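Local coordinates for protein DNA polymerase sliding clamp B (Sulfolobus tokodaii, PDB 3AIZ) that forms part of a toroidal sliding clamp that encircles DNA and tethers the replicative polymerase and other DNA-processing proteins to it, at residues Phe36-Thr41 and Ser121-Thr126; Lys144-Asp149 and Asp207-Thr212. One frame throughout, in Å; residues are numbered along the deposited sequence.

Contact 1 of 2, residues Phe36-Thr41 and Ser121-Thr126; sequences FSRYLT and SIDQLT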
loop_
_atom_site.group_PDB
_atom_site.type_symbol
_atom_site.label_atom_id
_atom_site.label_comp_id
_atom_site.label_asym_id
_atom_site.label_seq_id
_atom_site.Cartn_x
_atom_site.Cartn_y
_atom_site.Cartn_z
ATOM N N PHE A 36 -3.021 -11.724 -39.400
ATOM C CA PHE A 36 -3.979 -12.506 -38.633
ATOM C C PHE A 36 -3.375 -13.752 -38.005
ATOM O O PHE A 36 -2.355 -14.265 -38.460
ATOM C CB PHE A 36 -5.169 -12.901 -39.509
ATOM C CG PHE A 36 -4.851 -13.963 -40.522
ATOM C CD1 PHE A 36 -4.497 -13.621 -41.816
ATOM C CD2 PHE A 36 -4.910 -15.304 -40.180
ATOM C CE1 PHE A 36 -4.207 -14.597 -42.748
ATOM C CE2 PHE A 36 -4.620 -16.283 -41.108
ATOM C CZ PHE A 36 -4.268 -15.929 -42.393
ATOM N N SER A 37 -4.027 -14.230 -36.952
ATOM C CA SER A 37 -3.647 -15.469 -36.296
ATOM C C SER A 37 -4.913 -16.238 -35.948
ATOM O O SER A 37 -5.865 -15.663 -35.425
ATOM C CB SER A 37 -2.842 -15.177 -35.030
ATOM O OG SER A 37 -2.436 -16.378 -34.399
ATOM N N ARG A 38 -4.931 -17.530 -36.250
ATOM C CA ARG A 38 -6.108 -18.343 -35.971
ATOM C C ARG A 38 -5.730 -19.736 -35.486
ATOM O O ARG A 38 -4.915 -20.424 -36.100
ATOM C CB ARG A 38 -7.015 -18.431 -37.204
ATOM C CG ARG A 38 -6.504 -19.340 -38.315
ATOM C CD ARG A 38 -7.232 -20.679 -38.313
ATOM N NE ARG A 38 -6.810 -21.539 -39.416
ATOM C CZ ARG A 38 -7.367 -22.711 -39.707
ATOM N NH1 ARG A 38 -8.374 -23.168 -38.976
ATOM N NH2 ARG A 38 -6.919 -23.427 -40.730
ATOM N N TYR A 39 -6.323 -20.141 -34.370
ATOM C CA TYR A 39 -6.126 -21.487 -33.853
ATOM C C TYR A 39 -7.455 -22.076 -33.411
ATOM O O TYR A 39 -8.409 -21.350 -33.126
ATOM C CB TYR A 39 -5.129 -21.491 -32.693
ATOM C CG TYR A 39 -5.612 -20.749 -31.474
ATOM C CD1 TYR A 39 -5.523 -19.367 -31.401
ATOM C CD2 TYR A 39 -6.154 -21.429 -30.392
ATOM C CE1 TYR A 39 -5.963 -18.679 -30.288
ATOM C CE2 TYR A 39 -6.598 -20.752 -29.273
ATOM C CZ TYR A 39 -6.499 -19.376 -29.226
ATOM O OH TYR A 39 -6.937 -18.690 -28.116
ATOM N N LEU A 40 -7.505 -23.399 -33.359
ATOM C CA LEU A 40 -8.720 -24.114 -33.013
ATOM C C LEU A 40 -8.462 -24.956 -31.773
ATOM O O LEU A 40 -7.566 -25.799 -31.765
ATOM C CB LEU A 40 -9.135 -25.000 -34.187
ATOM C CG LEU A 40 -10.449 -25.773 -34.128
ATOM C CD1 LEU A 40 -11.611 -24.840 -33.844
ATOM C CD2 LEU A 40 -10.662 -26.516 -35.439
ATOM N N THR A 41 -9.233 -24.717 -30.717
ATOM C CA THR A 41 -9.072 -25.469 -29.478
ATOM C C THR A 41 -9.048 -26.970 -29.754
ATOM O O THR A 41 -9.616 -27.437 -30.741
ATOM C CB THR A 41 -10.189 -25.152 -28.465
ATOM O OG1 THR A 41 -11.463 -25.456 -29.045
ATOM C CG2 THR A 41 -10.152 -23.682 -28.069
ATOM N N SER A 121 5.130 -21.325 -43.373
ATOM C CA SER A 121 4.185 -20.954 -44.416
ATOM C C SER A 121 2.865 -20.538 -43.777
ATOM O O SER A 121 2.455 -21.098 -42.760
ATOM C CB SER A 121 3.970 -22.118 -45.385
ATOM O OG SER A 121 3.569 -23.287 -44.692
ATOM N N ILE A 122 2.206 -19.552 -44.377
ATOM C CA ILE A 122 0.977 -19.003 -43.815
ATOM C C ILE A 122 -0.082 -20.065 -43.541
ATOM O O ILE A 122 -0.402 -20.879 -44.408
ATOM C CB ILE A 122 0.374 -17.918 -44.724
ATOM C CG1 ILE A 122 1.301 -16.706 -44.787
ATOM C CG2 ILE A 122 -1.001 -17.505 -44.223
ATOM C CD1 ILE A 122 0.671 -15.496 -45.423
ATOM N N ASP A 123 -0.618 -20.050 -42.325
ATOM C CA ASP A 123 -1.724 -20.924 -41.960
ATOM C C ASP A 123 -3.028 -20.325 -42.472
ATOM O O ASP A 123 -3.548 -19.367 -41.898
ATOM C CB ASP A 123 -1.787 -21.098 -40.442
ATOM C CG ASP A 123 -2.956 -21.958 -40.001
ATOM O OD1 ASP A 123 -3.351 -22.863 -40.768
ATOM O OD2 ASP A 123 -3.477 -21.730 -38.888
ATOM N N GLN A 124 -3.551 -20.891 -43.556
ATOM C CA GLN A 124 -4.750 -20.364 -44.205
ATOM C C GLN A 124 -5.928 -20.200 -43.245
ATOM O O GLN A 124 -6.186 -21.061 -42.403
ATOM C CB GLN A 124 -5.151 -21.246 -45.388
ATOM C CG GLN A 124 -4.122 -21.282 -46.507
ATOM C CD GLN A 124 -3.931 -19.930 -47.170
ATOM O OE1 GLN A 124 -4.692 -18.994 -46.924
ATOM N NE2 GLN A 124 -2.912 -19.824 -48.017
ATOM N N LEU A 125 -6.636 -19.083 -43.386
ATOM C CA LEU A 125 -7.785 -18.779 -42.540
ATOM C C LEU A 125 -9.042 -19.461 -43.072
ATOM O O LEU A 125 -9.613 -19.033 -44.077
ATOM C CB LEU A 125 -7.995 -17.265 -42.467
ATOM C CG LEU A 125 -9.029 -16.751 -41.466
ATOM C CD1 LEU A 125 -8.730 -17.290 -40.080
ATOM C CD2 LEU A 125 -9.057 -15.228 -41.457
ATOM N N THR A 126 -9.471 -20.521 -42.394
ATOM C CA THR A 126 -10.615 -21.303 -42.848
ATOM C C THR A 126 -11.842 -21.104 -41.961
ATOM O O THR A 126 -12.179 -21.967 -41.150
ATOM C CB THR A 126 -10.277 -22.806 -42.905
ATOM O OG1 THR A 126 -8.993 -22.987 -43.514
ATOM C CG2 THR A 126 -11.331 -23.563 -43.704
#
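F36 and R38, two side chains on the same face of strand 34-40, hold the loop residues 122-126 against the sheet in a surface contact of mixed polar and apolar character. Residues 122-126 belong to the interdomain connecting loop of the PCNA fold, the segment beside which relatives receive their partner proteins. D123 O lies at the edge of the F36 ring, near its plane, 3.4 Å from CE2. L125 CD2 sits over one face of this ring, and L125 CB is 3.8 Å from CE2. R38 starts with CG between the backbone N and the carbonyl carbon (chi1 74°), and its CG packs 3.5 Å from L125 CD1. Its chain then bends at chi2, and the guanidinium grips the loop at one backbone oxygen: NE and NH2 both give weak hydrogen bonds to Q124 O, the NH2 bond measuring 3.0 Å. NE also forms a salt bridge with D123 OD2 at 3.4 Å; the guanidinium and carboxylate planes are only 15° apart, although the two side chains cross at about a right angle. T126 N stands 4.0 Å above the guanidinium centre. Around the contact, N29 of strand 25-30 accepts a hydrogen bond from D123 N through OD1, and I122 rests on P65. R38 also touches M47, and L125 touches I49, both of strand 46-53.

Contact 2 of 2, residues Lys144-Asp149 and Asp207-Thr212; sequences KDIARD and DVFKVT
K144 and K210 lie across each other at the exposed edge of an antiparallel helix pair, while A147 and F209 close its buried side. From CB, the K144 side chain runs out fully extended, with CG anti to the backbone N (chi1 -175°). CG passes 4.1 Å from K210 CA, CD meets K210 O at the same distance, and CE touches K210 CG, also at 4.1 Å. NZ ends 5.1 Å from K210 NZ, the two like charges not touching. K210 turns its NZ aside at chi4 (-64°); the contact between the two lysines is carried by their aliphatic carbons and the K210 backbone, and no hydrogen bond joins 144-149 to 207-212. One turn on, the methyl of A147 points at the partner helix and packs 3.8 Å from F209 CB; a side chain this small suits axes that approach to 7.8 Å with 148° between their directions. I146 CG2 lies at the edge of the F209 ring, 4.4 Å from CE2. T212 OG1 donates a 2.7 Å hydrogen bond to F209 O near the end of helix 202-211. Paired helices of this kind line the central hole of sliding clamps, and the lysines are consistent with a positive lining for the passing DNA. I146 and D149 meet Y105 and R107, respectively, of the neighbouring sliding clamp C subunit. L143 also touches F209, and V208 and V211 pack on F242 and L240, respectively, of strand 239-244.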
loop_
_atom_site.group_PDB
_atom_site.type_symbol
_atom_site.label_atom_id
_atom_site.label_comp_id
_atom_site.label_asym_id
_atom_site.label_seq_id
_atom_site.Cartn_x
_atom_site.Cartn_y
_atom_site.Cartn_z
ATOM N N LYS A 144 -21.325 -9.969 -21.433
ATOM C CA LYS A 144 -20.596 -10.347 -20.231
ATOM C C LYS A 144 -21.570 -10.609 -19.088
ATOM O O LYS A 144 -21.424 -11.581 -18.350
ATOM C CB LYS A 144 -19.602 -9.254 -19.841
ATOM C CG LYS A 144 -18.702 -9.616 -18.670
ATOM C CD LYS A 144 -17.661 -8.535 -18.436
ATOM C CE LYS A 144 -16.660 -8.947 -17.371
ATOM N NZ LYS A 144 -15.593 -7.921 -17.196
ATOM N N ASP A 145 -22.565 -9.738 -18.950
ATOM C CA ASP A 145 -23.602 -9.915 -17.939
ATOM C C ASP A 145 -24.346 -11.230 -18.147
ATOM O O ASP A 145 -24.609 -11.963 -17.194
ATOM C CB ASP A 145 -24.585 -8.742 -17.958
ATOM C CG ASP A 145 -23.977 -7.461 -17.416
ATOM O OD1 ASP A 145 -22.993 -7.547 -16.650
ATOM O OD2 ASP A 145 -24.485 -6.369 -17.750
ATOM N N ILE A 146 -24.683 -11.524 -19.398
ATOM C CA ILE A 146 -25.355 -12.772 -19.742
ATOM C C ILE A 146 -24.469 -13.975 -19.431
ATOM O O ILE A 146 -24.958 -15.035 -19.039
ATOM C CB ILE A 146 -25.761 -12.802 -21.227
ATOM C CG1 ILE A 146 -26.815 -11.730 -21.508
ATOM C CG2 ILE A 146 -26.284 -14.175 -21.612
ATOM C CD1 ILE A 146 -27.295 -11.708 -22.940
ATOM N N ALA A 147 -23.162 -13.806 -19.602
ATOM C CA ALA A 147 -22.212 -14.864 -19.283
ATOM C C ALA A 147 -22.240 -15.167 -17.788
ATOM O O ALA A 147 -22.194 -16.325 -17.377
ATOM C CB ALA A 147 -20.812 -14.473 -19.724
ATOM N N ARG A 148 -22.315 -14.114 -16.980
ATOM C CA ARG A 148 -22.425 -14.262 -15.535
ATOM C C ARG A 148 -23.709 -15.000 -15.168
ATOM O O ARG A 148 -23.707 -15.886 -14.312
ATOM C CB ARG A 148 -22.396 -12.893 -14.858
ATOM C CG ARG A 148 -22.896 -12.899 -13.425
ATOM C CD ARG A 148 -23.504 -11.557 -13.072
ATOM N NE ARG A 148 -24.562 -11.189 -14.007
ATOM C CZ ARG A 148 -25.071 -9.967 -14.119
ATOM N NH1 ARG A 148 -24.616 -8.984 -13.352
ATOM N NH2 ARG A 148 -26.031 -9.725 -15.001
ATOM N N ASP A 149 -24.806 -14.626 -15.816
ATOM C CA ASP A 149 -26.083 -15.294 -15.602
ATOM C C ASP A 149 -25.962 -16.780 -15.906
ATOM O O ASP A 149 -26.338 -17.622 -15.094
ATOM C CB ASP A 149 -27.168 -14.674 -16.482
ATOM C CG ASP A 149 -27.453 -13.230 -16.129
ATOM O OD1 ASP A 149 -26.960 -12.762 -15.081
ATOM O OD2 ASP A 149 -28.176 -12.563 -16.898
ATOM N N ASP A 207 -17.092 -18.093 -21.650
ATOM C CA ASP A 207 -15.729 -17.595 -21.819
ATOM C C ASP A 207 -15.638 -16.537 -22.914
ATOM O O ASP A 207 -15.064 -15.468 -22.708
ATOM C CB ASP A 207 -14.773 -18.747 -22.134
ATOM C CG ASP A 207 -14.609 -19.703 -20.971
ATOM O OD1 ASP A 207 -15.116 -19.397 -19.870
ATOM O OD2 ASP A 207 -13.968 -20.759 -21.157
ATOM N N VAL A 208 -16.203 -16.847 -24.077
ATOM C CA VAL A 208 -16.199 -15.924 -25.205
ATOM C C VAL A 208 -16.908 -14.618 -24.860
ATOM O O VAL A 208 -16.330 -13.537 -24.983
ATOM C CB VAL A 208 -16.868 -16.547 -26.446
ATOM C CG1 VAL A 208 -16.989 -15.517 -27.560
ATOM C CG2 VAL A 208 -16.084 -17.759 -26.917
ATOM N N PHE A 209 -18.160 -14.726 -24.429
ATOM C CA PHE A 209 -18.962 -13.558 -24.078
ATOM C C PHE A 209 -18.237 -12.628 -23.114
ATOM O O PHE A 209 -18.253 -11.410 -23.284
ATOM C CB PHE A 209 -20.304 -13.990 -23.484
ATOM C CG PHE A 209 -21.376 -14.214 -24.511
ATOM C CD1 PHE A 209 -21.048 -14.599 -25.800
ATOM C CD2 PHE A 209 -22.712 -14.042 -24.188
ATOM C CE1 PHE A 209 -22.032 -14.804 -26.747
ATOM C CE2 PHE A 209 -23.700 -14.248 -25.131
ATOM C CZ PHE A 209 -23.360 -14.629 -26.412
ATOM N N LYS A 210 -17.601 -13.210 -22.102
ATOM C CA LYS A 210 -16.876 -12.433 -21.104
ATOM C C LYS A 210 -15.780 -11.596 -21.760
ATOM O O LYS A 210 -15.513 -10.468 -21.345
ATOM C CB LYS A 210 -16.281 -13.360 -20.042
ATOM C CG LYS A 210 -15.612 -12.647 -18.877
ATOM C CD LYS A 210 -15.223 -13.637 -17.787
ATOM C CE LYS A 210 -14.468 -12.956 -16.652
ATOM N NZ LYS A 210 -13.157 -12.401 -17.102
ATOM N N VAL A 211 -15.161 -12.153 -22.794
ATOM C CA VAL A 211 -14.077 -11.481 -23.506
ATOM C C VAL A 211 -14.576 -10.321 -24.368
ATOM O O VAL A 211 -13.882 -9.316 -24.531
ATOM C CB VAL A 211 -13.297 -12.476 -24.394
ATOM C CG1 VAL A 211 -12.354 -11.737 -25.329
ATOM C CG2 VAL A 211 -12.535 -13.469 -23.532
ATOM N N THR A 212 -15.780 -10.459 -24.911
ATOM C CA THR A 212 -16.322 -9.467 -25.835
ATOM C C THR A 212 -16.576 -8.112 -25.179
ATOM O O THR A 212 -16.980 -7.163 -25.850
ATOM C CB THR A 212 -17.635 -9.953 -26.478
ATOM O OG1 THR A 212 -18.684 -9.940 -25.501
ATOM C CG2 THR A 212 -17.473 -11.358 -27.032
#

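How the contacts relate
Contact 1 is a surface contact in which a connecting loop is laid on a strand; contact 2 is mostly buried and joins two helices of the C-terminal domain. They share no secondary-structure element, follow one another along the chain and lie on opposite sides of its centre, with their own centres 25 Å apart. The loop contact relies on charge and weak hydrogen bonds around one arginine, backed by apolar side chains, whereas the two helical segments have neither hydrogen bond nor salt bridge between them and depend on apolar packing and lysine stems. The basic side chains thus differ in use: the arginine spends its charged end on the contact, the lysines their aliphatic carbons.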